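PDB 2QVO: uncharacterized protein AF_1382 from Archaeoglobus fulgidus DSM 4304, which is of unknown function but has a winged helix-turn-helix-like fold, consistent with a DNA-binding transcriptional regulator. Local coordinates for residues A[18-23]-A[80-85]. Numbering follows the deposited sequence.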
loop_
_atom_site.group_PDB
_atom_site.type_symbol
_atom_site.label_atom_id
_atom_site.label_comp_id
_atom_site.label_asym_id
_atom_site.label_seq_id
_atom_site.Cartn_x
_atom_site.Cartn_y
_atom_site.Cartn_z
ATOM N N LEU A 18 -0.475 -0.006 2.540
ATOM C CA LEU A 18 0.483 -1.029 2.166
ATOM C C LEU A 18 -0.153 -2.398 1.956
ATOM O O LEU A 18 0.170 -3.078 0.973
ATOM C CB LEU A 18 1.572 -1.142 3.246
ATOM C CG LEU A 18 2.681 -2.135 2.900
ATOM C CD1 LEU A 18 3.446 -1.703 1.650
ATOM C CD2 LEU A 18 3.633 -2.315 4.120
ATOM N N MET A 19 -1.023 -2.807 2.879
ATOM C CA MET A 19 -1.599 -4.147 2.846
ATOM C C MET A 19 -2.637 -4.208 1.732
ATOM O O MET A 19 -2.790 -5.244 1.109
ATOM C CB MET A 19 -2.193 -4.561 4.198
ATOM C CG MET A 19 -1.102 -4.717 5.328
ATOM S SD MET A 19 0.396 -5.562 4.814
ATOM C CE MET A 19 -0.206 -7.242 4.857
ATOM N N THR A 20 -3.302 -3.083 1.465
ATOM C CA THR A 20 -4.223 -3.009 0.304
ATOM C C THR A 20 -3.517 -3.267 -1.021
ATOM O O THR A 20 -4.014 -4.029 -1.861
ATOM C CB THR A 20 -4.982 -1.649 0.240
ATOM O OG1 THR A 20 -5.797 -1.504 1.412
ATOM C CG2 THR A 20 -5.884 -1.593 -0.996
ATOM N N ILE A 21 -2.364 -2.633 -1.224
ATOM C CA ILE A 21 -1.557 -2.864 -2.423
ATOM C C ILE A 21 -1.140 -4.331 -2.489
ATOM O O ILE A 21 -1.224 -4.961 -3.538
ATOM C CB ILE A 21 -0.296 -1.953 -2.441
ATOM C CG1 ILE A 21 -0.704 -0.475 -2.368
ATOM C CG2 ILE A 21 0.591 -2.215 -3.686
ATOM C CD1 ILE A 21 0.469 0.473 -2.053
ATOM N N TYR A 22 -0.678 -4.855 -1.358
ATOM C CA TYR A 22 -0.236 -6.240 -1.257
ATOM C C TYR A 22 -1.333 -7.227 -1.703
ATOM O O TYR A 22 -1.117 -8.029 -2.632
ATOM C CB TYR A 22 0.229 -6.515 0.181
ATOM C CG TYR A 22 0.607 -7.956 0.452
ATOM C CD1 TYR A 22 1.821 -8.479 -0.008
ATOM C CD2 TYR A 22 -0.253 -8.790 1.156
ATOM C CE1 TYR A 22 2.161 -9.815 0.237
ATOM C CE2 TYR A 22 0.080 -10.122 1.413
ATOM C CZ TYR A 22 1.278 -10.621 0.953
ATOM O OH TYR A 22 1.580 -11.943 1.207
ATOM N N TYR A 23 -2.497 -7.153 -1.066
ATOM C CA TYR A 23 -3.586 -8.088 -1.355
ATOM C C TYR A 23 -4.163 -7.901 -2.752
ATOM O O TYR A 23 -4.477 -8.872 -3.425
ATOM C CB TYR A 23 -4.682 -8.023 -0.302
ATOM C CG TYR A 23 -4.254 -8.686 0.986
ATOM C CD1 TYR A 23 -4.022 -10.069 1.033
ATOM C CD2 TYR A 23 -4.054 -7.941 2.137
ATOM C CE1 TYR A 23 -3.621 -10.688 2.201
ATOM C CE2 TYR A 23 -3.638 -8.550 3.320
ATOM C CZ TYR A 23 -3.429 -9.922 3.339
ATOM O OH TYR A 23 -3.030 -10.537 4.503
ATOM N N ILE A 80 8.436 -6.688 3.153
ATOM C CA ILE A 80 7.864 -5.974 4.305
ATOM C C ILE A 80 6.380 -6.307 4.508
ATOM O O ILE A 80 5.967 -6.684 5.601
ATOM C CB ILE A 80 8.091 -4.456 4.186
ATOM C CG1 ILE A 80 9.583 -4.133 4.343
ATOM C CG2 ILE A 80 7.228 -3.673 5.220
ATOM C CD1 ILE A 80 9.962 -2.732 3.948
ATOM N N ALA A 81 5.574 -6.203 3.449
ATOM C CA ALA A 81 4.147 -6.532 3.574
ATOM C C ALA A 81 3.903 -7.953 4.056
ATOM O O ALA A 81 3.026 -8.192 4.870
ATOM C CB ALA A 81 3.409 -6.282 2.249
ATOM N N GLN A 82 4.663 -8.902 3.527
ATOM C CA GLN A 82 4.523 -10.294 3.916
ATOM C C GLN A 82 4.799 -10.515 5.410
ATOM O O GLN A 82 4.083 -11.274 6.079
ATOM C CB GLN A 82 5.432 -11.160 3.049
ATOM C CG GLN A 82 4.841 -11.400 1.669
ATOM C CD GLN A 82 5.818 -12.001 0.671
ATOM O OE1 GLN A 82 7.030 -12.081 0.916
ATOM N NE2 GLN A 82 5.288 -12.426 -0.467
ATOM N N GLN A 83 5.811 -9.817 5.919
ATOM C CA GLN A 83 6.189 -9.895 7.334
ATOM C C GLN A 83 5.138 -9.231 8.228
ATOM O O GLN A 83 4.814 -9.744 9.295
ATOM C CB GLN A 83 7.565 -9.267 7.561
ATOM C CG GLN A 83 8.737 -9.987 6.882
ATOM C CD GLN A 83 9.219 -11.214 7.644
ATOM O OE1 GLN A 83 9.432 -11.173 8.863
ATOM N NE2 GLN A 83 9.395 -12.319 6.925
ATOM N N ILE A 84 4.574 -8.114 7.773
ATOM C CA ILE A 84 3.486 -7.468 8.503
ATOM C C ILE A 84 2.240 -8.373 8.570
ATOM O O ILE A 84 1.582 -8.480 9.611
ATOM C CB ILE A 84 3.144 -6.087 7.917
ATOM C CG1 ILE A 84 4.294 -5.102 8.180
ATOM C CG2 ILE A 84 1.833 -5.581 8.510
ATOM C CD1 ILE A 84 4.150 -3.737 7.508
ATOM N N LYS A 85 1.928 -9.032 7.455
ATOM C CA LYS A 85 0.857 -10.025 7.420
ATOM C C LYS A 85 1.021 -11.050 8.552
ATOM O O LYS A 85 0.068 -11.335 9.282
ATOM C CB LYS A 85 0.816 -10.728 6.058
ATOM C CG LYS A 85 -0.293 -11.779 5.935
ATOM C CD LYS A 85 -0.120 -12.642 4.691
ATOM C CE LYS A 85 -1.354 -13.528 4.470
ATOM N NZ LYS A 85 -1.692 -14.334 5.687
#
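Ala81 sets its CB against Tyr22, 3.5 Å from ring atom CD1, where the short helical segments 18-23 and 80-85 cross at -104°, their axes 9.9 Å apart at closest approach. The contact is van der Waals packing, without a hydrogen bond between the segments. Its aliphatic part begins with Leu18, whose CD2 lies 3.7 Å from CD1 of Ile84 and also touches CG2 of Ile80, at about a right angle to that side chain. Met19 leaves its helix beside the interface, and bends at chi2 and chi3 (-78°) bring its thioether to the partner helix. There SD meets CB of Ala81 and CG2 of Ile84, each at 4.0 Å, while CE rests 3.4 Å from the backbone O of Ala81, an oxygen already bonded to Lys85 N within its own helix.

The aromatic part is made by two tyrosines. With CG anti to the backbone N (chi1 175°), Tyr22 reaches across the interface past Ala81, and its OH comes 3.3 Å from CG of Gln82. Were Tyr22 replaced by an alanine, the Ala81 methyl and Gln82 CG would probably lose the ring they pack against, opening a gap beside them. Tyr23 takes CD2 of Tyr22 over the centre of one ring face; its own OH lies 3.3 Å from CG of Lys85, whose extended methylene chain passes the phenol end at about a right angle before NZ turns to a long, weak ion pair with Asp89.

Leu18 and Tyr22 also touch Leu73 of strand 68-73, and Leu18 reaches Phe54 of helix 44-56. The arrangement thus joins the first core helix, 12-26, to the C-terminal helix 75-90 that follows the beta-hairpin wing (strands 60-65 and 68-73), consistent with a winged helix-turn-helix domain.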